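Local coordinates for protein acyl-CoA hydrolase (Bacillus halodurans, PDB 1VPM) that probably hydrolyses long-chain fatty acyl-CoA thioesters to fatty acid and coenzyme A, and binds coenzyme A, at residues A[106-111]-A[117-122]; A[59-64]-A[90-95]. All blocks are in the same frame, centred on the assembly; numbering follows the deposited sequence.

Contact 1 of 2, residues A[106-111]-A[117-122]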
loop_
_atom_site.group_PDB
_atom_site.type_symbol
_atom_site.label_atom_id
_atom_site.label_comp_id
_atom_site.label_asym_id
_atom_site.label_seq_id
_atom_site.Cartn_x
_atom_site.Cartn_y
_atom_site.Cartn_z
ATOM N N VAL A 106 18.532 10.784 9.740
ATOM C CA VAL A 106 18.299 9.900 8.598
ATOM C C VAL A 106 19.584 9.853 7.734
ATOM O O VAL A 106 20.175 10.880 7.392
ATOM C CB VAL A 106 17.128 10.403 7.738
ATOM C CG1 VAL A 106 16.906 9.453 6.584
ATOM C CG2 VAL A 106 15.854 10.634 8.565
ATOM N N HIS A 107 20.026 8.639 7.414
ATOM C CA HIS A 107 21.169 8.385 6.499
ATOM C C HIS A 107 20.688 7.492 5.376
ATOM O O HIS A 107 19.726 6.727 5.544
ATOM C CB HIS A 107 22.319 7.636 7.197
ATOM C CG HIS A 107 23.073 8.481 8.171
ATOM N ND1 HIS A 107 22.595 8.761 9.436
ATOM C CD2 HIS A 107 24.265 9.107 8.055
ATOM C CE1 HIS A 107 23.477 9.532 10.059
ATOM N NE2 HIS A 107 24.504 9.750 9.245
ATOM N N SER A 108 21.336 7.631 4.223
ATOM C CA SER A 108 21.190 6.650 3.142
ATOM C C SER A 108 22.374 5.717 3.175
ATOM O O SER A 108 23.494 6.142 3.457
ATOM C CB SER A 108 21.099 7.320 1.776
ATOM O OG SER A 108 22.223 8.170 1.586
ATOM N N ASN A 109 22.122 4.465 2.889
ATOM C CA ASN A 109 23.152 3.489 2.690
ATOM C C ASN A 109 23.134 3.053 1.219
ATOM O O ASN A 109 22.176 2.470 0.749
ATOM C CB ASN A 109 22.945 2.318 3.620
ATOM C CG ASN A 109 24.213 1.599 3.896
ATOM O OD1 ASN A 109 25.073 1.459 3.008
ATOM N ND2 ASN A 109 24.372 1.152 5.135
ATOM N N ASN A 110 24.160 3.438 0.475
ATOM C CA ASN A 110 24.258 3.092 -0.939
ATOM C C ASN A 110 24.498 1.579 -1.099
ATOM O O ASN A 110 25.497 1.050 -0.623
ATOM C CB ASN A 110 25.396 3.872 -1.558
ATOM C CG ASN A 110 25.487 3.705 -3.028
ATOM O OD1 ASN A 110 25.613 2.614 -3.540
ATOM N ND2 ASN A 110 25.436 4.806 -3.732
ATOM N N LEU A 111 23.544 0.904 -1.693
ATOM C CA LEU A 111 23.678 -0.556 -1.626
ATOM C C LEU A 111 24.753 -1.068 -2.596
ATOM O O LEU A 111 25.254 -2.130 -2.377
ATOM C CB LEU A 111 22.311 -1.307 -1.575
ATOM C CG LEU A 111 21.404 -1.021 -0.318
ATOM C CD1 LEU A 111 20.003 -1.777 -0.201
ATOM C CD2 LEU A 111 22.066 -1.176 1.016
ATOM N N THR A 117 25.532 8.328 3.892
ATOM C CA THR A 117 25.464 9.747 3.743
ATOM C C THR A 117 24.316 10.273 4.612
ATOM O O THR A 117 23.233 9.685 4.623
ATOM C CB THR A 117 25.236 10.063 2.257
ATOM O OG1 THR A 117 26.280 9.436 1.479
ATOM C CG2 THR A 117 25.239 11.506 2.004
ATOM N N LEU A 118 24.598 11.341 5.361
ATOM C CA LEU A 118 23.544 12.011 6.125
ATOM C C LEU A 118 22.532 12.691 5.181
ATOM O O LEU A 118 22.899 13.485 4.296
ATOM C CB LEU A 118 24.139 13.009 7.084
ATOM C CG LEU A 118 23.156 13.697 8.019
ATOM C CD1 LEU A 118 22.610 12.835 9.042
ATOM C CD2 LEU A 118 23.885 14.884 8.697
ATOM N N THR A 119 21.252 12.267 5.304
ATOM C CA THR A 119 20.178 12.739 4.451
ATOM C C THR A 119 19.540 13.969 5.080
ATOM O O THR A 119 19.390 15.011 4.467
ATOM C CB THR A 119 19.064 11.695 4.376
ATOM O OG1 THR A 119 19.618 10.443 3.996
ATOM C CG2 THR A 119 18.014 12.113 3.359
ATOM N N THR A 120 19.150 13.815 6.342
ATOM C CA THR A 120 18.654 14.955 7.091
ATOM C C THR A 120 18.574 14.637 8.574
ATOM O O THR A 120 18.823 13.531 9.024
ATOM C CB THR A 120 17.275 15.356 6.582
ATOM O OG1 THR A 120 16.913 16.692 7.058
ATOM C CG2 THR A 120 16.291 14.314 6.998
ATOM N N GLU A 121 18.317 15.689 9.336
ATOM C CA GLU A 121 18.069 15.640 10.775
ATOM C C GLU A 121 16.888 16.523 11.085
ATOM O O GLU A 121 16.703 17.574 10.447
ATOM C CB GLU A 121 19.285 16.172 11.539
ATOM C CG GLU A 121 20.571 15.421 11.336
ATOM C CD GLU A 121 21.746 16.090 12.023
ATOM O OE1 GLU A 121 22.153 17.145 11.501
ATOM O OE2 GLU A 121 22.251 15.549 13.029
ATOM N N SER A 122 16.141 16.186 12.110
ATOM C CA SER A 122 14.989 16.978 12.434
ATOM C C SER A 122 14.627 16.824 13.920
ATOM O O SER A 122 15.073 15.929 14.582
ATOM C CB SER A 122 13.880 16.554 11.449
ATOM O OG SER A 122 12.785 15.919 12.035
HETATM O O HOH W 1 24.952 7.061 0.614
HETATM O O HOH W 2 21.113 10.425 1.749
#

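Contact 2 of 2, residues A[59-64]-A[90-95]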
loop_
_atom_site.group_PDB
_atom_site.type_symbol
_atom_site.label_atom_id
_atom_site.label_comp_id
_atom_site.label_asym_id
_atom_site.label_seq_id
_atom_site.Cartn_x
_atom_site.Cartn_y
_atom_site.Cartn_z
HETATM N N MSE A 59 6.193 6.877 22.030
HETATM C CA MSE A 59 5.356 5.857 22.666
HETATM C C MSE A 59 6.170 5.022 23.667
HETATM O O MSE A 59 5.692 4.686 24.764
HETATM C CB MSE A 59 4.672 4.976 21.631
HETATM C CG MSE A 59 3.640 5.771 20.866
HETATM SE SE MSE A 59 2.995 4.584 19.380
HETATM C CE MSE A 59 1.994 3.465 20.466
ATOM N N LYS A 60 7.397 4.721 23.309
ATOM C CA LYS A 60 8.295 3.995 24.212
ATOM C C LYS A 60 8.648 4.782 25.447
ATOM O O LYS A 60 8.778 4.198 26.544
ATOM C CB LYS A 60 9.594 3.571 23.502
ATOM C CG LYS A 60 9.407 2.398 22.654
ATOM C CD LYS A 60 10.478 2.203 21.577
ATOM C CE LYS A 60 11.784 1.697 22.020
ATOM N NZ LYS A 60 12.483 1.136 20.806
ATOM N N HIS A 61 8.831 6.093 25.287
ATOM C CA HIS A 61 9.181 6.926 26.448
ATOM C C HIS A 61 8.015 7.091 27.399
ATOM O O HIS A 61 8.202 7.018 28.612
ATOM C CB HIS A 61 9.690 8.289 26.013
ATOM C CG HIS A 61 10.128 9.132 27.151
ATOM N ND1 HIS A 61 11.310 8.912 27.820
ATOM C CD2 HIS A 61 9.527 10.191 27.744
ATOM C CE1 HIS A 61 11.403 9.804 28.796
ATOM N NE2 HIS A 61 10.350 10.603 28.760
ATOM N N ALA A 62 6.825 7.295 26.849
ATOM C CA ALA A 62 5.623 7.661 27.616
ATOM C C ALA A 62 4.679 6.535 27.916
ATOM O O ALA A 62 3.719 6.716 28.669
ATOM C CB ALA A 62 4.898 8.722 26.886
ATOM N N ASN A 63 4.904 5.385 27.277
ATOM C CA ASN A 63 3.988 4.257 27.352
ATOM C C ASN A 63 2.519 4.677 27.137
ATOM O O ASN A 63 1.624 4.355 27.917
ATOM C CB ASN A 63 4.198 3.492 28.663
ATOM C CG ASN A 63 5.594 2.878 28.776
ATOM O OD1 ASN A 63 6.468 3.425 29.442
ATOM N ND2 ASN A 63 5.816 1.769 28.082
ATOM N N SER A 64 2.288 5.379 26.025
ATOM C CA SER A 64 1.017 6.033 25.739
ATOM C C SER A 64 0.830 6.148 24.265
ATOM O O SER A 64 1.797 6.195 23.521
ATOM C CB SER A 64 0.970 7.478 26.289
ATOM O OG SER A 64 1.153 7.514 27.692
ATOM N N GLY A 90 15.881 7.663 16.161
ATOM C CA GLY A 90 15.174 8.654 16.923
ATOM C C GLY A 90 15.397 8.447 18.418
ATOM O O GLY A 90 15.576 7.293 18.862
ATOM N N PHE A 91 15.401 9.540 19.145
ATOM C CA PHE A 91 15.321 9.497 20.606
ATOM C C PHE A 91 14.782 10.773 21.192
ATOM O O PHE A 91 14.875 11.843 20.597
ATOM C CB PHE A 91 16.675 9.131 21.216
ATOM C CG PHE A 91 17.825 9.914 20.701
ATOM C CD1 PHE A 91 18.559 9.471 19.606
ATOM C CD2 PHE A 91 18.249 11.043 21.366
ATOM C CE1 PHE A 91 19.667 10.170 19.181
ATOM C CE2 PHE A 91 19.361 11.738 20.943
ATOM C CZ PHE A 91 20.077 11.280 19.856
ATOM N N VAL A 92 14.178 10.624 22.369
ATOM C CA VAL A 92 13.652 11.750 23.125
ATOM C C VAL A 92 14.848 12.491 23.685
ATOM O O VAL A 92 15.703 11.896 24.343
ATOM C CB VAL A 92 12.694 11.275 24.260
ATOM C CG1 VAL A 92 12.292 12.431 25.124
ATOM C CG2 VAL A 92 11.492 10.638 23.691
ATOM N N THR A 93 14.868 13.815 23.490
ATOM C CA THR A 93 15.976 14.647 23.900
ATOM C C THR A 93 15.625 15.514 25.087
ATOM O O THR A 93 16.521 15.915 25.816
ATOM C CB THR A 93 16.399 15.615 22.787
ATOM O OG1 THR A 93 15.269 16.290 22.267
ATOM C CG2 THR A 93 17.033 14.865 21.698
ATOM N N HIS A 94 14.339 15.751 25.310
ATOM C CA HIS A 94 13.865 16.707 26.360
ATOM C C HIS A 94 12.354 16.597 26.453
ATOM O O HIS A 94 11.703 16.206 25.522
ATOM C CB HIS A 94 14.239 18.168 26.016
ATOM C CG HIS A 94 14.090 19.157 27.145
ATOM N ND1 HIS A 94 13.060 20.073 27.204
ATOM C CD2 HIS A 94 14.909 19.448 28.187
ATOM C CE1 HIS A 94 13.220 20.847 28.264
ATOM N NE2 HIS A 94 14.329 20.493 28.885
ATOM N N THR A 95 11.796 16.975 27.590
ATOM C CA THR A 95 10.359 16.876 27.789
ATOM C C THR A 95 9.816 18.132 28.456
ATOM O O THR A 95 10.533 18.824 29.161
ATOM C CB THR A 95 9.968 15.661 28.674
ATOM O OG1 THR A 95 10.407 15.842 30.034
ATOM C CG2 THR A 95 10.462 14.351 28.081
#

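Contact 1 of 2, residues A[106-111]-A[117-122]
The His107 imidazole and Leu118 cross on one side of this antiparallel strand pair. One methyl of the leucine, CD1, sits over a face of the ring, 3.8 Å from its centroid and 26° off the normal, a CH-pi contact displaced toward the rim. For Leu118, chi1 (-175°, CG anti to the backbone N) together with chi2 near 71° carries CD1 over the ring. The imidazole also lies close to the strand itself, with CD2 3.5 Å from Leu118 N. Were the imidazole of His107 cut back to the methyl of an alanine, Leu118 CD1 would probably lose the ring face it packs on, opening a gap beside Leu118 N. On the other side, Val106 and Thr120 run side by side with their CG2 methyls 4.0 Å apart, while Val106 CG1 meets Thr119 CB obliquely at 3.8 Å. Val106 O accepts two backbone bonds, from Thr119 N at 2.7 Å and Thr120 N at 3.3 Å, both donors coming from the same face of its carbonyl plane. One water joins Ser108 OG to Thr117 OG1. Bound coenzyme A touches Thr119, and Thr120 OG1 pairs with Asp75 O on the next strand. Two consecutive residues, Thr119 and Thr120, facing the single Val106 define a classic beta bulge, here in a hairpin of the hotdog sheet beside the coenzyme A site.

Contact 2 of 2, residues A[59-64]-A[90-95]
The imidazole of His61 is the flat group here, and Val92 CG1 lies over one of its faces, 4.4 Å from His61 CG. Thr95 CG2 approaches the same ring obliquely, 3.8 Å from His61 NE2. That nitrogen has its polar partner outside the two segments, the carbonyl oxygen of Pro139, so the methyl of Thr95 packs beside a hydrogen-bonded nitrogen. The second valine methyl, CG2, meets the stem of the side chain, 3.8 Å from His61 CB, and the two side chains cross at about a right angle. With CG anti to the backbone N (chi1 -177°), His61 extends from the last turn of its helix across to the strand. No hydrogen bond joins the segments; the contact consists of methyl groups against a ring and its stem. Met100 and Val141 pack against His61 as well, and Val141 also touches Val92. Two residues after His61 the chain leaves the helix, Asn63 taking positive phi (47°). The geometry joins the C-terminal turn of helix 43-62 to strand 85-95, the packing of a long helix against a curved antiparallel sheet that defines the hotdog fold.

Contact 1 and contact 2 use neighbouring strands of one sheet, 99-109 and 85-95, yet their centres lie 22 Å apart on opposite sides of the chain's centre. Contact 1 pairs strand with strand: it is partly buried, hides 353 Å², and combines five backbone hydrogen bonds with a bridging water. Contact 2 sets helix against sheet: it is buried, hides just 117 Å², and relies on apolar packing alone across its segments. The subunit interface brings the two regions together, since Asn63 of a second subunit donates from ND2 to Leu111 O, and Asn63 of this chain does the same to Leu111 of that subunit.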